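Local coordinates for alpha-rhamnosidase (Dictyoglomus thermophilum, PDB 6I60), which probably hydrolyses terminal non-reducing alpha-L-rhamnose residues from alpha-L-rhamnosides, as a glycoside hydrolase of the bacterial alpha-L-rhamnosidase family, at residues K377-T382 with D452-V457; K387-R392 with V439-Y444; L723-L728 with K743-D748. All blocks are in the same frame, centred on the assembly; numbering follows the deposited sequence.

In the fold
Interactions 1 and 2 belong to the concanavalin-like domain, and interaction 3 to the six-hairpin glycosidase domain. Along the chain interaction 2 is nested inside the loop closed by interaction 1: strand 375-380 is followed by strand 388-394, and strand 438-442 by strand 453-458. The centres of interactions 1 and 2 are about 11 Å apart and they touch, with Val380 packing on Ile389, Ile453 on Ile441, and Tyr444 OH probably hydrogen-bonded to Lys379 O. Two antiparallel strand pairs thus face each other across a shared apolar layer. Interaction 3 comes later in sequence. Interactions 1 and 3 have centres about 53 Å apart and do not touch, their nearest atoms lying about 33 Å apart.

Interaction 1 (K377-T382 with D452-V457); sequences KIKVRT and DIEGKV
Glu454 meets Lys377 and Lys379 in a salt-bridge network on one face of an antiparallel strand pair. Lys377 NZ makes its salt bridge to Glu454 OE1, with OE2 not far off, while Lys379 NZ donates to Glu454 OE2 at 2.7 Å, arriving on the anti side and 28° out of the carboxylate plane. Lys377 runs alongside Glu454 and points the same way, its CG anti to the backbone N (chi1 170°), and bends near its end to bring NZ over. Lys379 approaches at a slant, and its NZ also reaches Glu451 O. With an alanine in place of Glu454, Lys377 would probably lose its carboxylate mate and be freer to turn, and Lys379 would be left with Glu451 O. A second ion pair lies further along: Arg381 NH2 donates to Asp452 OD1 over 3.2 Å, in the guanidinium plane and on the syn side, but from well out of the carboxylate plane.

The backbones pair within a four-stranded antiparallel sheet, in which strands 375-380 and 453-458 are the inner two, consistent with the beta-sandwich of a concanavalin-like domain. Lys377 and Glu454 form a hydrogen-bonded pair, Glu454 N reaching Lys377 O at 2.9 Å; further on, Lys379 N bonds to Asp452 O, also at 2.9 Å. Between them the non-hydrogen-bonded pair Ile378-Ile453 brings Ile378 CA to 3.3 Å from Asp452 O as a CA-H...O contact.

Apolar packing occupies the face opposite the lysines. Ile453 CD1 lies 3.7 Å from Ile378 CG1, and Ile378 also packs on Ile389.

Interaction 2 (K387-R392 with V439-Y444); sequences KEIRIR and VEILGY
Arg390-Leu442 and Arg392-Glu440 are the hydrogen-bonded pairs of an antiparallel strand contact within the concanavalin-like domain, joining strand 388-394 to strand 438-442. The strand segments run at 165° to each other, and reciprocal bonds fix both pairs: Arg390 N reaches Leu442 O at 3.0 Å with a nearly straight N-H...O angle of 178°, and Glu440 N reaches Arg392 O at 2.8 Å.

Ile389, Ile391, Val439 and Ile441 make the apolar side. Ile389 and Ile441 lie side by side, CG2 to CG2 at 4.0 Å, and Ile391 CG2 comes to 3.9 Å from Val439 CG1. Ile376 of strand 375-380 packs on Ile391 and Val439.

On the other face Glu440, with CG trans to its backbone N (chi1 165°) and the chain extended beyond, runs beside Arg392, its OE2 lying 3.1 Å from Arg392 CD, closer than to NH1. Arg390 NH2 meets the same OE2 in a salt bridge whose hydrogen bond, at 3.3 Å, is weak, while Leu442 CD2 sits over the guanidinium. Arg392 makes a cation-pi contact with Tyr405, whose OH bonds weakly to Glu440 OE1. One carboxylate thus lies near two arginines, which would probably favour its ionised form.

Interaction 3 (L723-L728 with K743-D748); sequences LNTLPL and KTLLED
Thr725 and Leu745 set the centre of this helix-helix contact, their side chains crossing at about a right angle. The methyl of Thr725 points at the fork of the leucine: CG2 is 3.6 Å from Leu745 CD1 and equally 3.6 Å from CD2. On the leucine side the fork is presented because CG lies anti to the backbone N (chi1 171°). On the threonine side, chi1 of 72° sets OG1 between the backbone N and the carbonyl carbon and turns CG2 to the neighbouring helix. One turn further along, Leu728 CD1 touches the same fork more loosely, at 4.3 Å from Leu745 CD2.

Asn724 also projects toward helix 738-750. Its CB lies 4.2 Å from the CB of Leu745, and the amide then crosses Thr744 at roughly a right angle, ND2 lying 3.6 Å from Thr744 CB. This is van der Waals contact and no bond links the pair; Asn724 OD1 takes a weak hydrogen bond from Tyr678 N, and Thr744 OG1 is bonded to Asp740 O and Lys676 O.

The axes of the two helical segments approach to 9.5 Å at 140° between their directions, so they are far from strictly antiparallel, and the segments bury about 200 Å², both sides summed. Helix 722-729 is kinked at Pro727, whose nitrogen has no bond to the preceding turn; beyond it Leu728 N bonds only weakly to Asn724 O. Helix 761-773 packs against the same residues, with Ala763 and Ile767 against Thr725 and Leu771 against Leu745. Packing between consecutive helices of roughly opposite sense is consistent with the (alpha/alpha)6 barrel of six-hairpin glycosidases, the family to whose domain both helices belong.

Interaction 1 (K377-T382 with D452-V457)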
loop_
_atom_site.group_PDB
_atom_site.type_symbol
_atom_site.label_atom_id
_atom_site.label_comp_id
_atom_site.label_asym_id
_atom_site.label_seq_id
_atom_site.Cartn_x
_atom_site.Cartn_y
_atom_site.Cartn_z
ATOM N N LYS A 377 14.739 -18.655 -6.674
ATOM C CA LYS A 377 16.096 -18.773 -7.189
ATOM C C LYS A 377 16.498 -20.238 -7.149
ATOM O O LYS A 377 16.368 -20.891 -6.107
ATOM C CB LYS A 377 17.077 -17.928 -6.375
ATOM C CG LYS A 377 18.535 -18.188 -6.715
ATOM C CD LYS A 377 19.449 -17.181 -6.043
ATOM C CE LYS A 377 20.584 -17.875 -5.315
ATOM N NZ LYS A 377 20.251 -18.134 -3.891
ATOM N N ILE A 378 16.972 -20.753 -8.278
ATOM C CA ILE A 378 17.349 -22.155 -8.396
ATOM C C ILE A 378 18.864 -22.254 -8.507
ATOM O O ILE A 378 19.529 -21.375 -9.067
ATOM C CB ILE A 378 16.651 -22.835 -9.596
ATOM C CG1 ILE A 378 16.746 -24.359 -9.486
ATOM C CG2 ILE A 378 17.228 -22.346 -10.922
ATOM C CD1 ILE A 378 16.040 -25.093 -10.605
ATOM N N LYS A 379 19.410 -23.322 -7.935
ATOM C CA LYS A 379 20.824 -23.658 -8.054
ATOM C C LYS A 379 20.932 -24.956 -8.841
ATOM O O LYS A 379 20.308 -25.958 -8.476
ATOM C CB LYS A 379 21.479 -23.799 -6.679
ATOM C CG LYS A 379 21.339 -22.577 -5.783
ATOM C CD LYS A 379 22.004 -22.807 -4.431
ATOM C CE LYS A 379 21.873 -21.589 -3.529
ATOM N NZ LYS A 379 21.336 -21.945 -2.185
ATOM N N VAL A 380 21.702 -24.934 -9.925
ATOM C CA VAL A 380 21.830 -26.090 -10.802
ATOM C C VAL A 380 23.300 -26.461 -10.934
ATOM O O VAL A 380 24.193 -25.616 -10.815
ATOM C CB VAL A 380 21.199 -25.830 -12.190
ATOM C CG1 VAL A 380 19.861 -25.124 -12.041
ATOM C CG2 VAL A 380 22.134 -25.015 -13.065
ATOM N N ARG A 381 23.546 -27.753 -11.160
ATOM C CA ARG A 381 24.890 -28.281 -11.401
ATOM C C ARG A 381 24.758 -29.302 -12.527
ATOM O O ARG A 381 24.279 -30.417 -12.303
ATOM C CB ARG A 381 25.485 -28.910 -10.147
ATOM C CG ARG A 381 25.632 -27.962 -8.969
ATOM C CD ARG A 381 25.707 -28.728 -7.659
ATOM N NE ARG A 381 24.734 -28.242 -6.687
ATOM C CZ ARG A 381 25.016 -27.383 -5.713
ATOM N NH1 ARG A 381 26.249 -26.913 -5.578
ATOM N NH2 ARG A 381 24.067 -26.994 -4.873
ATOM N N THR A 382 25.176 -28.923 -13.725
ATOM C CA THR A 382 24.879 -29.770 -14.875
ATOM C C THR A 382 26.093 -30.094 -15.731
ATOM O O THR A 382 26.200 -31.225 -16.217
ATOM C CB THR A 382 23.800 -29.104 -15.746
ATOM O OG1 THR A 382 23.746 -29.750 -17.024
ATOM C CG2 THR A 382 24.106 -27.626 -15.937
ATOM N N ASP A 452 18.622 -26.051 -2.916
ATOM C CA ASP A 452 18.700 -25.620 -4.308
ATOM C C ASP A 452 17.542 -24.725 -4.723
ATOM O O ASP A 452 17.547 -24.230 -5.855
ATOM C CB ASP A 452 18.762 -26.841 -5.228
ATOM C CG ASP A 452 19.913 -27.765 -4.890
ATOM O OD1 ASP A 452 20.946 -27.273 -4.385
ATOM O OD2 ASP A 452 19.787 -28.985 -5.127
ATOM N N ILE A 453 16.560 -24.508 -3.854
ATOM C CA ILE A 453 15.422 -23.640 -4.130
ATOM C C ILE A 453 15.389 -22.554 -3.064
ATOM O O ILE A 453 15.476 -22.852 -1.867
ATOM C CB ILE A 453 14.098 -24.429 -4.156
ATOM C CG1 ILE A 453 13.986 -25.238 -5.446
ATOM C CG2 ILE A 453 12.909 -23.496 -4.019
ATOM C CD1 ILE A 453 14.398 -24.469 -6.676
ATOM N N GLU A 454 15.276 -21.299 -3.497
ATOM C CA GLU A 454 15.237 -20.155 -2.593
ATOM C C GLU A 454 14.108 -19.234 -3.031
ATOM O O GLU A 454 14.180 -18.629 -4.106
ATOM C CB GLU A 454 16.574 -19.412 -2.582
ATOM C CG GLU A 454 17.461 -19.745 -1.396
ATOM C CD GLU A 454 18.837 -19.121 -1.509
ATOM O OE1 GLU A 454 18.919 -17.900 -1.762
ATOM O OE2 GLU A 454 19.839 -19.853 -1.350
ATOM N N GLY A 455 13.073 -19.125 -2.203
ATOM C CA GLY A 455 11.960 -18.246 -2.521
ATOM C C GLY A 455 12.300 -16.794 -2.226
ATOM O O GLY A 455 12.891 -16.467 -1.197
ATOM N N LYS A 456 11.917 -15.919 -3.150
ATOM C CA LYS A 456 12.149 -14.483 -3.026
ATOM C C LYS A 456 10.802 -13.786 -2.875
ATOM O O LYS A 456 9.982 -13.802 -3.798
ATOM C CB LYS A 456 12.919 -13.950 -4.234
ATOM C CG LYS A 456 14.325 -14.523 -4.378
ATOM C CD LYS A 456 15.189 -14.201 -3.164
ATOM C CE LYS A 456 16.629 -14.648 -3.370
ATOM N NZ LYS A 456 17.460 -13.564 -3.966
ATOM N N VAL A 457 10.574 -13.187 -1.709
ATOM C CA VAL A 457 9.359 -12.417 -1.460
ATOM C C VAL A 457 9.534 -11.036 -2.079
ATOM O O VAL A 457 10.466 -10.303 -1.732
ATOM C CB VAL A 457 9.061 -12.321 0.043
ATOM C CG1 VAL A 457 7.755 -11.588 0.279
ATOM C CG2 VAL A 457 9.009 -13.708 0.659
#

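Interaction 2 (K387-R392 with V439-Y444)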
loop_
_atom_site.group_PDB
_atom_site.type_symbol
_atom_site.label_atom_id
_atom_site.label_comp_id
_atom_site.label_asym_id
_atom_site.label_seq_id
_atom_site.Cartn_x
_atom_site.Cartn_y
_atom_site.Cartn_z
ATOM N N LYS A 387 20.366 -27.787 -21.427
ATOM C CA LYS A 387 19.295 -28.491 -20.737
ATOM C C LYS A 387 18.258 -27.490 -20.242
ATOM O O LYS A 387 18.606 -26.477 -19.627
ATOM C CB LYS A 387 19.852 -29.313 -19.574
ATOM C CG LYS A 387 20.180 -30.754 -19.942
ATOM C CD LYS A 387 19.031 -31.408 -20.705
ATOM C CE LYS A 387 19.186 -32.924 -20.760
ATOM N NZ LYS A 387 18.137 -33.570 -21.601
ATOM N N GLU A 388 16.988 -27.774 -20.519
ATOM C CA GLU A 388 15.899 -26.877 -20.158
ATOM C C GLU A 388 15.355 -27.220 -18.777
ATOM O O GLU A 388 15.138 -28.392 -18.454
ATOM C CB GLU A 388 14.777 -26.950 -21.195
ATOM C CG GLU A 388 13.480 -26.287 -20.753
ATOM C CD GLU A 388 12.604 -25.875 -21.922
ATOM O OE1 GLU A 388 13.156 -25.521 -22.986
ATOM O OE2 GLU A 388 11.364 -25.901 -21.774
ATOM N N ILE A 389 15.139 -26.188 -17.965
ATOM C CA ILE A 389 14.553 -26.324 -16.636
ATOM C C ILE A 389 13.311 -25.447 -16.590
ATOM O O ILE A 389 13.392 -24.234 -16.820
ATOM C CB ILE A 389 15.547 -25.939 -15.529
ATOM C CG1 ILE A 389 16.495 -27.104 -15.244
ATOM C CG2 ILE A 389 14.813 -25.528 -14.259
ATOM C CD1 ILE A 389 17.740 -26.706 -14.499
ATOM N N ARG A 390 12.166 -26.059 -16.302
ATOM C CA ARG A 390 10.881 -25.376 -16.286
ATOM C C ARG A 390 10.386 -25.260 -14.852
ATOM O O ARG A 390 10.311 -26.264 -14.134
ATOM C CB ARG A 390 9.860 -26.124 -17.146
ATOM C CG ARG A 390 8.564 -25.372 -17.378
ATOM C CD ARG A 390 7.578 -26.216 -18.170
ATOM N NE ARG A 390 6.892 -27.196 -17.331
ATOM C CZ ARG A 390 6.255 -28.265 -17.797
ATOM N NH1 ARG A 390 6.213 -28.498 -19.102
ATOM N NH2 ARG A 390 5.658 -29.102 -16.959
ATOM N N ILE A 391 10.049 -24.041 -14.439
ATOM C CA ILE A 391 9.614 -23.753 -13.077
ATOM C C ILE A 391 8.176 -23.255 -13.139
ATOM O O ILE A 391 7.912 -22.174 -13.679
ATOM C CB ILE A 391 10.518 -22.721 -12.390
ATOM C CG1 ILE A 391 11.989 -23.108 -12.544
ATOM C CG2 ILE A 391 10.143 -22.578 -10.925
ATOM C CD1 ILE A 391 12.946 -21.972 -12.266
ATOM N N ARG A 392 7.252 -24.028 -12.578
ATOM C CA ARG A 392 5.847 -23.656 -12.508
ATOM C C ARG A 392 5.471 -23.282 -11.079
ATOM O O ARG A 392 6.056 -23.781 -10.113
ATOM C CB ARG A 392 4.950 -24.796 -12.998
ATOM C CG ARG A 392 5.285 -25.290 -14.395
ATOM C CD ARG A 392 4.259 -26.302 -14.880
ATOM N NE ARG A 392 3.074 -25.652 -15.429
ATOM C CZ ARG A 392 1.993 -26.301 -15.847
ATOM N NH1 ARG A 392 1.943 -27.625 -15.778
ATOM N NH2 ARG A 392 0.959 -25.623 -16.334
ATOM N N VAL A 439 5.783 -24.910 -5.819
ATOM C CA VAL A 439 6.624 -24.737 -6.996
ATOM C C VAL A 439 6.904 -26.111 -7.586
ATOM O O VAL A 439 7.285 -27.036 -6.861
ATOM C CB VAL A 439 7.942 -24.014 -6.652
ATOM C CG1 VAL A 439 9.042 -24.393 -7.631
ATOM C CG2 VAL A 439 7.734 -22.509 -6.639
ATOM N N GLU A 440 6.708 -26.249 -8.895
ATOM C CA GLU A 440 7.016 -27.476 -9.616
ATOM C C GLU A 440 8.191 -27.227 -10.550
ATOM O O GLU A 440 8.195 -26.241 -11.295
ATOM C CB GLU A 440 5.803 -27.969 -10.408
ATOM C CG GLU A 440 6.139 -29.024 -11.446
ATOM C CD GLU A 440 5.026 -29.230 -12.448
ATOM O OE1 GLU A 440 3.930 -29.667 -12.037
ATOM O OE2 GLU A 440 5.245 -28.958 -13.648
ATOM N N ILE A 441 9.181 -28.113 -10.510
ATOM C CA ILE A 441 10.374 -28.005 -11.345
ATOM C C ILE A 441 10.525 -29.297 -12.134
ATOM O O ILE A 441 10.609 -30.383 -11.549
ATOM C CB ILE A 441 11.635 -27.725 -10.514
ATOM C CG1 ILE A 441 11.449 -26.459 -9.679
ATOM C CG2 ILE A 441 12.855 -27.600 -11.420
ATOM C CD1 ILE A 441 11.961 -26.591 -8.273
ATOM N N LEU A 442 10.561 -29.177 -13.457
ATOM C CA LEU A 442 10.768 -30.309 -14.348
ATOM C C LEU A 442 12.056 -30.092 -15.123
ATOM O O LEU A 442 12.298 -28.996 -15.639
ATOM C CB LEU A 442 9.588 -30.481 -15.310
ATOM C CG LEU A 442 9.726 -31.620 -16.324
ATOM C CD1 LEU A 442 8.942 -32.844 -15.869
ATOM C CD2 LEU A 442 9.285 -31.177 -17.713
ATOM N N GLY A 443 12.881 -31.130 -15.196
ATOM C CA GLY A 443 14.126 -31.066 -15.929
ATOM C C GLY A 443 15.358 -30.768 -15.106
ATOM O O GLY A 443 16.395 -30.427 -15.687
ATOM N N TYR A 444 15.283 -30.881 -13.786
ATOM C CA TYR A 444 16.448 -30.622 -12.957
ATOM C C TYR A 444 17.504 -31.702 -13.181
ATOM O O TYR A 444 17.169 -32.884 -13.310
ATOM C CB TYR A 444 16.054 -30.575 -11.481
ATOM C CG TYR A 444 17.148 -30.067 -10.575
ATOM C CD1 TYR A 444 18.000 -30.948 -9.924
ATOM C CD2 TYR A 444 17.335 -28.706 -10.375
ATOM C CE1 TYR A 444 19.002 -30.491 -9.096
ATOM C CE2 TYR A 444 18.334 -28.238 -9.550
ATOM C CZ TYR A 444 19.165 -29.136 -8.912
ATOM O OH TYR A 444 20.166 -28.679 -8.087
#

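Interaction 3 (L723-L728 with K743-D748)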
loop_
_atom_site.group_PDB
_atom_site.type_symbol
_atom_site.label_atom_id
_atom_site.label_comp_id
_atom_site.label_asym_id
_atom_site.label_seq_id
_atom_site.Cartn_x
_atom_site.Cartn_y
_atom_site.Cartn_z
ATOM N N LEU A 723 -28.423 -4.908 3.945
ATOM C CA LEU A 723 -29.442 -3.870 3.853
ATOM C C LEU A 723 -29.602 -3.071 5.139
ATOM O O LEU A 723 -30.241 -2.015 5.110
ATOM C CB LEU A 723 -30.786 -4.488 3.463
ATOM C CG LEU A 723 -30.948 -4.927 2.004
ATOM C CD1 LEU A 723 -32.132 -5.870 1.848
ATOM C CD2 LEU A 723 -31.097 -3.721 1.089
ATOM N N ASN A 724 -29.042 -3.530 6.254
ATOM C CA ASN A 724 -29.263 -2.878 7.538
ATOM C C ASN A 724 -28.011 -2.280 8.164
ATOM O O ASN A 724 -28.119 -1.261 8.848
ATOM C CB ASN A 724 -29.894 -3.865 8.533
ATOM C CG ASN A 724 -31.410 -3.861 8.477
ATOM O OD1 ASN A 724 -32.019 -2.969 7.891
ATOM N ND2 ASN A 724 -32.027 -4.864 9.090
ATOM N N THR A 725 -26.834 -2.881 7.962
ATOM C CA THR A 725 -25.620 -2.316 8.549
ATOM C C THR A 725 -25.225 -1.008 7.876
ATOM O O THR A 725 -24.621 -0.141 8.519
ATOM C CB THR A 725 -24.459 -3.310 8.462
ATOM O OG1 THR A 725 -24.010 -3.414 7.105
ATOM C CG2 THR A 725 -24.882 -4.677 8.952
ATOM N N LEU A 726 -25.556 -0.846 6.591
ATOM C CA LEU A 726 -25.114 0.347 5.869
ATOM C C LEU A 726 -25.814 1.610 6.359
ATOM O O LEU A 726 -25.115 2.578 6.709
ATOM C CB LEU A 726 -25.279 0.133 4.359
ATOM C CG LEU A 726 -24.047 -0.410 3.631
ATOM C CD1 LEU A 726 -23.782 -1.853 4.023
ATOM C CD2 LEU A 726 -24.213 -0.289 2.125
ATOM N N PRO A 727 -27.151 1.687 6.421
ATOM C CA PRO A 727 -27.770 2.897 6.986
ATOM C C PRO A 727 -27.500 3.073 8.470
ATOM O O PRO A 727 -27.559 4.207 8.962
ATOM C CB PRO A 727 -29.266 2.696 6.707
ATOM C CG PRO A 727 -29.433 1.230 6.614
ATOM C CD PRO A 727 -28.173 0.716 5.981
ATOM N N LEU A 728 -27.202 1.993 9.198
ATOM C CA LEU A 728 -26.848 2.103 10.608
ATOM C C LEU A 728 -25.416 2.579 10.818
ATOM O O LEU A 728 -25.103 3.102 11.893
ATOM C CB LEU A 728 -27.046 0.757 11.310
ATOM C CG LEU A 728 -28.448 0.465 11.846
ATOM C CD1 LEU A 728 -28.590 -1.011 12.184
ATOM C CD2 LEU A 728 -28.753 1.331 13.057
ATOM N N LYS A 743 -32.468 -4.360 15.716
ATOM C CA LYS A 743 -32.907 -5.681 16.158
ATOM C C LYS A 743 -33.061 -6.635 14.981
ATOM O O LYS A 743 -32.731 -7.822 15.091
ATOM C CB LYS A 743 -34.217 -5.570 16.936
ATOM C CG LYS A 743 -34.590 -6.834 17.707
ATOM C CD LYS A 743 -33.380 -7.428 18.421
ATOM C CE LYS A 743 -33.742 -8.692 19.189
ATOM N NZ LYS A 743 -32.545 -9.539 19.471
ATOM N N THR A 744 -33.566 -6.138 13.848
ATOM C CA THR A 744 -33.655 -6.971 12.652
ATOM C C THR A 744 -32.277 -7.460 12.229
ATOM O O THR A 744 -32.125 -8.595 11.763
ATOM C CB THR A 744 -34.323 -6.193 11.516
ATOM O OG1 THR A 744 -35.493 -5.531 12.012
ATOM C CG2 THR A 744 -34.722 -7.130 10.384
ATOM N N LEU A 745 -31.255 -6.618 12.395
ATOM C CA LEU A 745 -29.896 -7.032 12.071
ATOM C C LEU A 745 -29.400 -8.103 13.037
ATOM O O LEU A 745 -28.793 -9.095 12.616
ATOM C CB LEU A 745 -28.967 -5.818 12.084
ATOM C CG LEU A 745 -27.469 -6.106 11.981
ATOM C CD1 LEU A 745 -27.157 -6.817 10.675
ATOM C CD2 LEU A 745 -26.672 -4.823 12.106
ATOM N N LEU A 746 -29.655 -7.922 14.336
ATOM C CA LEU A 746 -29.202 -8.890 15.329
ATOM C C LEU A 746 -29.899 -10.234 15.156
ATOM O O LEU A 746 -29.260 -11.287 15.258
ATOM C CB LEU A 746 -29.433 -8.345 16.737
ATOM C CG LEU A 746 -28.543 -7.180 17.178
ATOM C CD1 LEU A 746 -29.092 -6.523 18.439
ATOM C CD2 LEU A 746 -27.109 -7.649 17.388
ATOM N N GLU A 747 -31.208 -10.218 14.893
ATOM C CA GLU A 747 -31.934 -11.472 14.716
ATOM C C GLU A 747 -31.510 -12.191 13.442
ATOM O O GLU A 747 -31.473 -13.426 13.412
ATOM C CB GLU A 747 -33.440 -11.211 14.714
ATOM C CG GLU A 747 -33.958 -10.632 16.021
ATOM C CD GLU A 747 -35.464 -10.468 16.033
ATOM O OE1 GLU A 747 -36.087 -10.767 17.076
ATOM O OE2 GLU A 747 -36.025 -10.041 15.001
ATOM N N ASP A 748 -31.185 -11.444 12.385
ATOM C CA ASP A 748 -30.672 -12.079 11.177
ATOM C C ASP A 748 -29.290 -12.674 11.408
ATOM O O ASP A 748 -28.923 -13.663 10.761
ATOM C CB ASP A 748 -30.636 -11.073 10.029
ATOM C CG ASP A 748 -30.619 -11.742 8.671
ATOM O OD1 ASP A 748 -31.686 -11.812 8.024
ATOM O OD2 ASP A 748 -29.535 -12.198 8.250
#